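Local coordinates for protein endo-beta-1,2-glucanase (Talaromyces funiculosus, PDB 6IMV) that hydrolyses internal beta-1,2-glucosidic linkages of beta-1,2-glucans as a fungal endo-acting glycoside hydrolase, at residues D65-E70 against D500-N505; S346-T351 against S416-R421; Y384-T389 against V437-A442; N412-T417 against A429-D434. All blocks are in the same frame, centred on the assembly; numbering follows the deposited sequence.

Contact 1 of 4, residues D65-E70 against D500-N505; sequences DWVTGE and DFTTCN
The connection between strands 57-64 and 71-78 meets the C-terminal tail here, with Val67, Thr68 and Gly69 lying against the type I beta turn from Phe501 to Cys504. Two successive loop carbonyls serve two successive turn residues. Thr502 N donates to Val67 O at 3.0 Å, within the carbonyl plane. Next along, the hydroxyl of Thr503 gives its proton to Thr68 O across 2.6 Å, with a C=O...OG1 angle of 164°. Because OG1 of Thr503 lies between its own N and carbonyl carbon (chi1 58°), it reaches the same oxygen as Thr503 N, whose bond to Thr68 O is weak at 3.3 Å. A water donates to both Thr503 OG1 and Gly69 O.

Beside this polar row the Phe501 ring has Gly69 CA over one face, 3.6 Å from the centroid and 26° off the normal, which is a CH-pi contact. Val67 O and Trp66 O lie at the ring's edge, Trp66 O being 3.2 Å from Phe501 CE1. The loop is shaped internally by Asp65, whose OD2 accepts from Val67 N (an Asx turn) and from Thr68 N, together an Asx motif. On the tail, Cys504 is disulfide-bonded to Cys15 and Asp500 forms a salt bridge with Arg16. Since loop carbonyls accept every direct hydrogen bond across the contact, its polar chemistry depends mainly on how the loop backbone is folded.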
# COMPACT_ATOMS: atom_id res chain seq x y z
N ASP A 65 18.45 13.57 7.03
CA ASP A 65 19.80 13.65 7.57
C ASP A 65 19.88 12.83 8.87
O ASP A 65 19.02 12.92 9.75
CB ASP A 65 20.21 15.10 7.79
CG ASP A 65 21.63 15.25 8.29
OD1 ASP A 65 22.53 15.25 7.46
OD2 ASP A 65 21.82 15.32 9.53
N TRP A 66 20.95 12.04 8.98
CA TRP A 66 21.18 11.16 10.10
C TRP A 66 21.04 11.90 11.44
O TRP A 66 20.46 11.36 12.38
CB TRP A 66 22.56 10.50 9.99
CG TRP A 66 22.81 9.57 11.13
CD1 TRP A 66 23.59 9.78 12.23
CD2 TRP A 66 22.19 8.28 11.32
NE1 TRP A 66 23.53 8.69 13.07
CE2 TRP A 66 22.68 7.76 12.53
CE3 TRP A 66 21.28 7.53 10.57
CZ2 TRP A 66 22.30 6.51 13.01
CZ3 TRP A 66 20.90 6.29 11.04
CH2 TRP A 66 21.40 5.80 12.25
N VAL A 67 21.58 13.12 11.53
CA VAL A 67 21.61 13.89 12.76
C VAL A 67 20.36 14.76 12.87
O VAL A 67 19.71 14.76 13.91
CB VAL A 67 22.90 14.72 12.88
CG1 VAL A 67 22.86 15.67 14.07
CG2 VAL A 67 24.14 13.82 12.94
N THR A 68 20.04 15.54 11.83
CA THR A 68 19.00 16.58 11.96
C THR A 68 17.59 16.02 11.75
O THR A 68 16.65 16.59 12.26
CB THR A 68 19.23 17.75 10.99
OG1 THR A 68 18.92 17.31 9.68
CG2 THR A 68 20.64 18.30 11.07
N GLY A 69 17.46 14.95 10.95
CA GLY A 69 16.16 14.41 10.56
C GLY A 69 15.42 15.28 9.55
O GLY A 69 14.21 15.14 9.38
N GLU A 70 16.16 16.17 8.86
CA GLU A 70 15.60 17.03 7.81
C GLU A 70 15.78 16.37 6.45
O GLU A 70 16.77 15.67 6.22
CB GLU A 70 16.27 18.41 7.83
CG GLU A 70 15.79 19.28 8.97
CD GLU A 70 16.66 20.48 9.31
OE1 GLU A 70 17.90 20.35 9.32
OE2 GLU A 70 16.09 21.53 9.58
N ASP A 500 18.04 10.71 19.00
CA ASP A 500 16.91 11.22 18.24
C ASP A 500 17.40 12.35 17.32
O ASP A 500 18.37 13.06 17.63
CB ASP A 500 15.80 11.72 19.16
CG ASP A 500 14.89 10.63 19.71
OD1 ASP A 500 15.00 9.48 19.25
OD2 ASP A 500 14.09 10.96 20.58
N PHE A 501 16.70 12.52 16.20
CA PHE A 501 16.92 13.64 15.29
C PHE A 501 16.80 14.96 16.07
O PHE A 501 15.94 15.10 16.93
CB PHE A 501 15.91 13.60 14.15
CG PHE A 501 16.01 12.38 13.26
CD1 PHE A 501 17.22 12.04 12.66
CD2 PHE A 501 14.90 11.61 12.99
CE1 PHE A 501 17.31 10.93 11.83
CE2 PHE A 501 14.99 10.50 12.15
CZ PHE A 501 16.19 10.17 11.58
N THR A 502 17.66 15.94 15.75
CA THR A 502 17.73 17.17 16.54
C THR A 502 16.50 18.04 16.31
O THR A 502 16.22 18.90 17.13
CB THR A 502 19.03 17.94 16.29
OG1 THR A 502 19.12 18.24 14.89
CG2 THR A 502 20.25 17.16 16.73
N THR A 503 15.75 17.83 15.21
CA THR A 503 14.50 18.59 14.96
C THR A 503 13.27 17.88 15.55
O THR A 503 12.18 18.43 15.49
CB THR A 503 14.31 18.86 13.46
OG1 THR A 503 14.30 17.60 12.77
CG2 THR A 503 15.40 19.76 12.91
N CYS A 504 13.44 16.68 16.14
CA CYS A 504 12.30 15.88 16.65
C CYS A 504 12.75 15.03 17.84
O CYS A 504 13.07 13.84 17.68
CB CYS A 504 11.76 14.98 15.54
SG CYS A 504 10.15 14.21 15.91
N ASN A 505 12.75 15.63 19.05
CA ASN A 505 13.26 14.98 20.25
C ASN A 505 12.50 15.46 21.50
O ASN A 505 11.62 16.31 21.38
CB ASN A 505 14.77 15.19 20.38
CG ASN A 505 15.17 16.65 20.51
OD1 ASN A 505 14.33 17.49 20.81
ND2 ASN A 505 16.45 16.93 20.32
O HOH W 1 20.63 13.17 16.01
O HOH W 2 13.12 15.23 11.79

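Contact 2 of 4, residues S346-T351 against S416-R421; sequences SINNVT and STESTR. With NAG (2-acetamido-2-deoxy-beta-D-glucopyranose), chain C; BGC (beta-D-glucopyranose), chain I; NAG (2-acetamido-2-deoxy-beta-D-glucopyranose), chain B.
Hydrogen bonding is concentrated where Asn348 meets Glu418 and Ser419. One carboxylate oxygen, Glu418 OE2, accepts twice from the same residue. Asn348 N reaches its anti lone pair at 3.1 Å, whereas Asn348 ND2 comes from above the carboxylate plane (52° out of it) at 2.9 Å. The bend of the glutamate at chi2 (90°) places CD for this grip, and OE1 is held separately by Ser435 and Thr432. Ser419 OG donates to Asn348 O at 3.0 Å, so backbone N, backbone O and side chain of Asn348 are all engaged. Its amide nitrogen also donates to O4 of the bound glucose at 2.9 Å, nearly straight at 169°.

Van der Waals contacts flank these bonds. Ile347 and Glu418 reach toward each other tip to tip, the methyl CD1 of Ile347 lying 3.2 Å from Glu418 OE2. Apolar pairs are Ile347 CG1 with Ser419 CB and Val350 CG1 with Arg421 CG, each 3.6 Å apart.

Covalent and water-mediated links form the glycan end. Asn349 ND2 is bonded to C1 of the first N-acetylglucosamine, and one water joins Asn349 OD1, Arg421 NH1 and O6 of that sugar. Arg421 NH1 also forms a salt bridge with Asp379. Asn349-Val350-Thr351 is thus an occupied N-glycosylation sequon, next in sequence to a sugar-binding pocket residue, Asn348, that Glu418 OE2 probably positions from a second shell.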
# COMPACT_ATOMS: atom_id res chain seq x y z
N SER A 346 8.11 -6.02 4.10
CA SER A 346 9.10 -5.59 3.13
C SER A 346 9.40 -4.10 3.35
O SER A 346 8.48 -3.27 3.47
CB SER A 346 8.62 -5.85 1.71
OG SER A 346 8.20 -7.19 1.54
N ILE A 347 10.69 -3.76 3.40
CA ILE A 347 11.12 -2.45 3.90
C ILE A 347 12.57 -2.17 3.49
O ILE A 347 13.37 -3.10 3.28
CB ILE A 347 10.94 -2.39 5.43
CG1 ILE A 347 11.00 -0.97 5.98
CG2 ILE A 347 11.96 -3.29 6.15
CD1 ILE A 347 9.81 -0.13 5.59
N ASN A 348 12.91 -0.88 3.39
CA ASN A 348 14.29 -0.44 3.24
C ASN A 348 15.07 -0.77 4.51
O ASN A 348 14.55 -0.68 5.63
CB ASN A 348 14.39 1.05 2.91
CG ASN A 348 14.06 1.33 1.46
OD1 ASN A 348 14.90 1.10 0.59
ND2 ASN A 348 12.85 1.76 1.19
N ASN A 349 16.33 -1.15 4.30
CA ASN A 349 17.29 -1.46 5.33
C ASN A 349 17.80 -0.15 5.94
O ASN A 349 17.47 0.95 5.47
CB ASN A 349 18.44 -2.28 4.74
CG ASN A 349 19.13 -3.20 5.73
OD1 ASN A 349 18.91 -3.12 6.94
ND2 ASN A 349 19.98 -4.07 5.20
N VAL A 350 18.63 -0.29 6.98
CA VAL A 350 19.20 0.84 7.72
C VAL A 350 20.07 1.70 6.80
O VAL A 350 20.61 1.24 5.78
CB VAL A 350 20.00 0.36 8.94
CG1 VAL A 350 19.14 -0.43 9.90
CG2 VAL A 350 21.23 -0.44 8.55
N THR A 351 20.21 2.96 7.21
CA THR A 351 21.15 3.90 6.66
C THR A 351 22.53 3.63 7.27
O THR A 351 22.65 3.40 8.47
CB THR A 351 20.72 5.34 6.98
OG1 THR A 351 19.45 5.57 6.36
CG2 THR A 351 21.72 6.37 6.50
N SER A 416 6.46 9.27 11.08
CA SER A 416 7.23 8.07 11.40
C SER A 416 8.42 7.91 10.44
O SER A 416 8.38 8.34 9.27
CB SER A 416 6.36 6.83 11.41
OG SER A 416 5.82 6.56 10.12
N THR A 417 9.48 7.28 10.96
CA THR A 417 10.66 6.92 10.21
C THR A 417 10.45 5.53 9.58
O THR A 417 9.68 4.71 10.11
CB THR A 417 11.88 6.98 11.13
OG1 THR A 417 11.91 8.25 11.78
CG2 THR A 417 13.19 6.76 10.40
N GLU A 418 11.15 5.27 8.46
CA GLU A 418 10.98 4.06 7.62
C GLU A 418 11.03 2.78 8.47
O GLU A 418 10.11 1.95 8.43
CB GLU A 418 12.06 4.05 6.53
CG GLU A 418 12.10 2.77 5.69
CD GLU A 418 11.25 2.75 4.43
OE1 GLU A 418 10.44 3.67 4.25
OE2 GLU A 418 11.39 1.78 3.64
N SER A 419 12.13 2.59 9.21
CA SER A 419 12.38 1.31 9.88
C SER A 419 13.51 1.45 10.90
O SER A 419 14.30 2.37 10.82
CB SER A 419 12.70 0.23 8.88
OG SER A 419 14.00 0.42 8.34
N THR A 420 13.55 0.49 11.83
CA THR A 420 14.61 0.32 12.82
C THR A 420 14.99 -1.16 12.90
O THR A 420 14.14 -2.04 12.78
CB THR A 420 14.18 0.84 14.20
OG1 THR A 420 15.27 0.66 15.11
CG2 THR A 420 12.96 0.15 14.76
N ARG A 421 16.27 -1.43 13.16
CA ARG A 421 16.67 -2.74 13.62
C ARG A 421 15.92 -3.05 14.92
O ARG A 421 15.72 -2.15 15.76
CB ARG A 421 18.19 -2.79 13.83
CG ARG A 421 18.99 -2.88 12.54
CD ARG A 421 20.48 -3.05 12.78
NE ARG A 421 20.75 -4.29 13.51
CZ ARG A 421 20.93 -5.49 12.96
NH1 ARG A 421 20.84 -5.66 11.65
NH2 ARG A 421 21.20 -6.52 13.73
C1 NAG C . 20.73 -5.03 5.97
C2 NAG C . 21.29 -6.07 5.02
C3 NAG C . 22.00 -7.14 5.84
C4 NAG C . 23.11 -6.52 6.65
C5 NAG C . 22.59 -5.34 7.46
C6 NAG C . 23.75 -4.56 8.08
C7 NAG C . 19.87 -6.20 3.02
C8 NAG C . 18.85 -7.02 2.30
N2 NAG C . 20.24 -6.66 4.20
O3 NAG C . 22.52 -8.14 4.98
O4 NAG C . 23.60 -7.52 7.55
O5 NAG C . 21.81 -4.43 6.66
O6 NAG C . 23.21 -3.55 8.91
O7 NAG C . 20.33 -5.18 2.54
C2 BGC I . 12.66 -0.14 -4.10
C3 BGC I . 12.98 1.00 -3.11
C4 BGC I . 11.70 1.64 -2.53
C5 BGC I . 10.74 0.54 -2.05
C6 BGC I . 9.41 1.09 -1.53
C1 BGC I . 11.65 -1.11 -3.49
O1 BGC I . 11.28 -2.17 -4.37
O2 BGC I . 13.85 -0.86 -4.37
O3 BGC I . 13.78 2.00 -3.74
O4 BGC I . 12.01 2.55 -1.45
O5 BGC I . 10.48 -0.38 -3.12
O6 BGC I . 8.71 1.72 -2.60
C1 NAG B . 25.03 -7.66 7.41
C2 NAG B . 25.61 -8.37 8.64
C3 NAG B . 27.12 -8.62 8.48
C4 NAG B . 27.49 -9.16 7.10
C5 NAG B . 26.85 -8.24 6.05
C6 NAG B . 27.24 -8.56 4.60
C7 NAG B . 24.50 -7.60 10.69
C8 NAG B . 24.53 -6.51 11.73
N2 NAG B . 25.44 -7.49 9.77
O3 NAG B . 27.58 -9.55 9.47
O4 NAG B . 28.93 -9.22 7.03
O5 NAG B . 25.42 -8.33 6.21
O6 NAG B . 26.49 -9.68 4.13
O7 NAG B . 23.67 -8.49 10.71
O HOH W 3 20.24 -3.77 9.52

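Contact 3 of 4, residues Y384-T389 against V437-A442; sequences YSVFPT and VSTVNA
Tyr384 and Phe387 press against Ser438, Thr439 and Ala442, and the backbones are close enough for the CA atoms of Phe387 and Thr439 to stand 4.7 Å apart. The tight part lies on the ridge of Ser438 and Ala442, one helical turn apart, together with the adjoining Thr439 hydroxyl. Ser438 OG is 3.3 Å from Tyr384 CD2, approaching the ring obliquely. With chi1 at 49° that hydroxyl turns back to its own helix, where it hydrogen-bonds to Asp434 O. The Tyr384 CA atom meets Thr439 OG1, also at 3.3 Å. At the next turn Ala442 CB sits 3.4 Å from Phe387 O and 3.9 Å from Phe387 CB, near the plane of the phenyl ring at its edge.

The looser part consists of carbon-to-carbon contacts, a methyl pair and a ring atom against a methylene. Val386 CG2 and Thr439 CG2 are 4.1 Å apart where their side chains pass at an oblique angle, and Phe387 CD2 keeps the same 4.1 Å from Ser438 CB. This is no solvent side, since all six touching residues are buried; Val386 packs onward against helix 394-405. The far end of Tyr384 leads out of the contact, its OH hydrogen-bonded to Ser346 O.

Small residues on helix 433-443 thus admit the start of helix 387-392 at short range, consistent with helix packing within the (alpha/alpha)6 barrel known for this glucanase family.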
# COMPACT_ATOMS: atom_id res chain seq x y z
N TYR A 384 4.78 0.40 9.47
CA TYR A 384 3.68 0.15 8.52
C TYR A 384 3.21 -1.31 8.59
O TYR A 384 2.12 -1.62 8.07
CB TYR A 384 4.05 0.60 7.11
CG TYR A 384 4.53 -0.45 6.14
CD1 TYR A 384 5.87 -0.77 6.05
CD2 TYR A 384 3.65 -1.06 5.26
CE1 TYR A 384 6.33 -1.70 5.12
CE2 TYR A 384 4.10 -2.00 4.34
CZ TYR A 384 5.44 -2.32 4.27
OH TYR A 384 5.88 -3.25 3.35
N SER A 385 3.99 -2.19 9.23
CA SER A 385 3.58 -3.57 9.51
C SER A 385 2.23 -3.63 10.23
O SER A 385 1.54 -4.65 10.17
CB SER A 385 4.64 -4.30 10.31
OG SER A 385 4.81 -3.73 11.60
N VAL A 386 1.84 -2.54 10.91
CA VAL A 386 0.59 -2.49 11.68
C VAL A 386 -0.63 -2.21 10.79
O VAL A 386 -1.75 -2.28 11.29
CB VAL A 386 0.65 -1.43 12.80
CG1 VAL A 386 1.92 -1.54 13.62
CG2 VAL A 386 0.47 -0.02 12.25
N PHE A 387 -0.46 -1.83 9.52
CA PHE A 387 -1.62 -1.32 8.76
C PHE A 387 -2.75 -2.36 8.72
O PHE A 387 -3.90 -1.99 8.93
CB PHE A 387 -1.22 -0.75 7.39
CG PHE A 387 -1.19 -1.71 6.23
CD1 PHE A 387 -2.36 -2.17 5.66
CD2 PHE A 387 0.02 -2.11 5.68
CE1 PHE A 387 -2.32 -3.05 4.58
CE2 PHE A 387 0.05 -2.99 4.61
CZ PHE A 387 -1.12 -3.44 4.05
N PRO A 388 -2.50 -3.68 8.52
CA PRO A 388 -3.59 -4.65 8.48
C PRO A 388 -4.25 -4.84 9.86
O PRO A 388 -5.44 -5.12 9.94
CB PRO A 388 -2.95 -5.98 8.02
CG PRO A 388 -1.55 -5.59 7.57
CD PRO A 388 -1.20 -4.32 8.31
N THR A 389 -3.46 -4.68 10.93
CA THR A 389 -3.96 -4.76 12.29
C THR A 389 -4.93 -3.59 12.54
O THR A 389 -5.99 -3.78 13.16
CB THR A 389 -2.80 -4.74 13.30
OG1 THR A 389 -1.73 -5.55 12.80
CG2 THR A 389 -3.23 -5.23 14.67
N VAL A 437 2.21 5.99 4.48
CA VAL A 437 0.88 6.38 4.03
C VAL A 437 0.01 5.14 3.80
O VAL A 437 -1.21 5.28 3.67
CB VAL A 437 0.96 7.29 2.80
CG1 VAL A 437 -0.41 7.75 2.32
CG2 VAL A 437 1.85 8.49 3.08
N SER A 438 0.62 3.94 3.79
CA SER A 438 -0.13 2.68 3.92
C SER A 438 -0.93 2.69 5.24
O SER A 438 -2.13 2.40 5.27
CB SER A 438 0.79 1.49 3.85
OG SER A 438 1.88 1.67 4.74
N THR A 439 -0.24 3.05 6.32
CA THR A 439 -0.82 3.13 7.65
C THR A 439 -1.91 4.21 7.68
O THR A 439 -3.00 3.98 8.18
CB THR A 439 0.24 3.39 8.71
OG1 THR A 439 1.25 2.39 8.54
CG2 THR A 439 -0.33 3.35 10.12
N VAL A 440 -1.61 5.37 7.10
CA VAL A 440 -2.58 6.46 7.02
C VAL A 440 -3.85 5.94 6.34
O VAL A 440 -4.96 6.14 6.87
CB VAL A 440 -2.00 7.69 6.31
CG1 VAL A 440 -3.08 8.73 6.00
CG2 VAL A 440 -0.87 8.31 7.12
N ASN A 441 -3.70 5.25 5.20
CA ASN A 441 -4.85 4.77 4.43
C ASN A 441 -5.64 3.73 5.24
O ASN A 441 -6.86 3.68 5.14
CB ASN A 441 -4.43 4.28 3.04
CG ASN A 441 -4.39 5.41 2.04
OD1 ASN A 441 -5.39 6.13 1.89
ND2 ASN A 441 -3.27 5.60 1.37
N ALA A 442 -4.95 2.94 6.07
CA ALA A 442 -5.63 1.99 6.97
C ALA A 442 -6.42 2.74 8.06
O ALA A 442 -7.54 2.37 8.38
CB ALA A 442 -4.64 1.02 7.54

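Contact 4 of 4, residues N412-T417 against A429-D434; sequences NIYGST and ALLTWD. With BGC (beta-D-glucopyranose), chain I.
Ala429 begins the second segment with a loose contact, its CA lying 4.4 Å from Thr417 CG2. Leu430 follows with its carbonyl oxygen 4.0 Å from Thr417 C, while its CB points away from segment 412-417 and its side chain packs on Asn348.

Leu431 supplies most of the contact by dividing its two methyls. CD1 meets Tyr414 CD2 obliquely to the ring at 3.5 Å, the two side chains crossing at about a right angle. CD2 lies 3.4 Å from Asn412 ND2, as the leucine and asparagine pass in opposite directions. The amide it touches is fixed in rotation from both ends: Asn412 OD1 accepts from Tyr414 N at 2.7 Å, an Asx turn, and ND2 donates in the amide plane to Thr417 OG1 at 2.9 Å.

Thr432 is the N-cap of the helix that follows, its OG1 accepting from Ser435 N, and its CG2 is 3.9 Å from glucose O4. Trp433 packs on helix 80-94, and Asp434 forms a salt bridge with that helix's Lys82. Backbone bonds of Leu431 with Thr62 and of Leu430 with Glu418 place strand 427-432 between strands 57-64 and 415-421 of the antiparallel sheet, and it runs directly into helix 433-443.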
# COMPACT_ATOMS: atom_id res chain seq x y z
N ASN A 412 10.13 11.77 13.19
CA ASN A 412 10.78 12.90 12.55
C ASN A 412 9.71 13.96 12.26
O ASN A 412 8.52 13.70 12.47
CB ASN A 412 11.52 12.46 11.29
CG ASN A 412 10.62 11.77 10.29
OD1 ASN A 412 9.85 12.42 9.59
ND2 ASN A 412 10.72 10.45 10.22
N ILE A 413 10.13 15.11 11.73
CA ILE A 413 9.22 16.25 11.45
C ILE A 413 8.30 15.95 10.26
O ILE A 413 7.49 16.81 9.91
CB ILE A 413 10.00 17.56 11.22
CG1 ILE A 413 11.00 17.47 10.07
CG2 ILE A 413 10.66 18.03 12.51
CD1 ILE A 413 11.50 18.82 9.60
N TYR A 414 8.43 14.77 9.65
CA TYR A 414 7.50 14.30 8.61
C TYR A 414 6.74 13.05 9.07
O TYR A 414 6.18 12.33 8.24
CB TYR A 414 8.27 14.03 7.32
CG TYR A 414 9.33 15.05 6.97
CD1 TYR A 414 9.01 16.20 6.26
CD2 TYR A 414 10.65 14.88 7.37
CE1 TYR A 414 9.98 17.15 5.96
CE2 TYR A 414 11.63 15.80 7.06
CZ TYR A 414 11.29 16.94 6.35
OH TYR A 414 12.26 17.85 6.06
N GLY A 415 6.72 12.80 10.39
CA GLY A 415 6.00 11.66 10.99
C GLY A 415 6.93 10.50 11.31
O GLY A 415 8.06 10.72 11.75
N SER A 416 6.46 9.27 11.08
CA SER A 416 7.23 8.07 11.40
C SER A 416 8.42 7.91 10.44
O SER A 416 8.38 8.34 9.27
CB SER A 416 6.36 6.83 11.41
OG SER A 416 5.82 6.56 10.12
N THR A 417 9.48 7.28 10.96
CA THR A 417 10.66 6.92 10.21
C THR A 417 10.45 5.53 9.58
O THR A 417 9.68 4.71 10.11
CB THR A 417 11.88 6.98 11.13
OG1 THR A 417 11.91 8.25 11.78
CG2 THR A 417 13.19 6.76 10.40
N ALA A 429 17.09 6.01 7.81
CA ALA A 429 16.81 7.44 7.92
C ALA A 429 16.17 7.89 6.60
O ALA A 429 16.81 8.51 5.74
CB ALA A 429 18.07 8.19 8.25
N LEU A 430 14.91 7.50 6.43
CA LEU A 430 14.24 7.53 5.16
C LEU A 430 12.73 7.68 5.40
O LEU A 430 12.22 7.26 6.45
CB LEU A 430 14.58 6.21 4.44
CG LEU A 430 14.02 6.05 3.03
CD1 LEU A 430 14.76 6.95 2.06
CD2 LEU A 430 14.11 4.60 2.58
N LEU A 431 12.05 8.29 4.42
CA LEU A 431 10.60 8.35 4.35
C LEU A 431 10.16 7.75 3.02
O LEU A 431 10.71 8.11 1.99
CB LEU A 431 10.14 9.81 4.43
CG LEU A 431 10.82 10.70 5.46
CD1 LEU A 431 10.47 12.15 5.20
CD2 LEU A 431 10.45 10.29 6.88
N THR A 432 9.15 6.87 3.03
CA THR A 432 8.50 6.42 1.80
C THR A 432 6.99 6.37 1.99
O THR A 432 6.51 6.24 3.12
CB THR A 432 9.02 5.04 1.34
OG1 THR A 432 8.63 4.07 2.31
CG2 THR A 432 10.52 5.00 1.15
N TRP A 433 6.25 6.46 0.87
CA TRP A 433 4.79 6.28 0.88
C TRP A 433 4.44 4.93 1.49
O TRP A 433 3.54 4.84 2.34
CB TRP A 433 4.18 6.40 -0.53
CG TRP A 433 4.20 7.79 -1.07
CD1 TRP A 433 5.23 8.39 -1.73
CD2 TRP A 433 3.16 8.78 -0.98
NE1 TRP A 433 4.90 9.67 -2.07
CE2 TRP A 433 3.63 9.94 -1.63
CE3 TRP A 433 1.87 8.79 -0.43
CZ2 TRP A 433 2.87 11.10 -1.73
CZ3 TRP A 433 1.12 9.94 -0.53
CH2 TRP A 433 1.61 11.08 -1.16
N ASP A 434 5.16 3.89 1.03
CA ASP A 434 4.90 2.50 1.43
C ASP A 434 4.98 2.34 2.96
O ASP A 434 4.13 1.66 3.54
CB ASP A 434 5.85 1.53 0.71
CG ASP A 434 5.45 1.19 -0.72
OD1 ASP A 434 5.33 2.10 -1.54
OD2 ASP A 434 5.29 -0.01 -1.02
C2 BGC I . 12.66 -0.14 -4.10
C3 BGC I . 12.98 1.00 -3.11
C4 BGC I . 11.70 1.64 -2.53
C5 BGC I . 10.74 0.54 -2.05
C6 BGC I . 9.41 1.09 -1.53
C1 BGC I . 11.65 -1.11 -3.49
O1 BGC I . 11.28 -2.17 -4.37
O2 BGC I . 13.85 -0.86 -4.37
O3 BGC I . 13.78 2.00 -3.74
O4 BGC I . 12.01 2.55 -1.45
O5 BGC I . 10.48 -0.38 -3.12
O6 BGC I . 8.71 1.72 -2.60

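In the fold
Contacts 2 and 4 share Ser416 and Thr417, their centres being about 9 Å apart, and both reach the glucose pocket, contact 2 through Asn348 and contact 4 through Thr432 and Asp434. Glu418 OE1 and Thr432 OG1, 2.7 Å apart, join them next to the pocket residue Asn348. Contact 3 meets contact 2 where Ser346 O and Tyr384 OH lie 2.6 Å apart, and meets contact 4 where Tyr384 CD2 is 3.3 Å from Asp434 O; its segments alternate along the chain with those of contact 2. Contact 1 encloses the other three in sequence yet is peripheral, its centre about 26 Å from the chain's centre. It touches contact 4 through Gly69 O and Tyr414 CE2, at 3.5 Å.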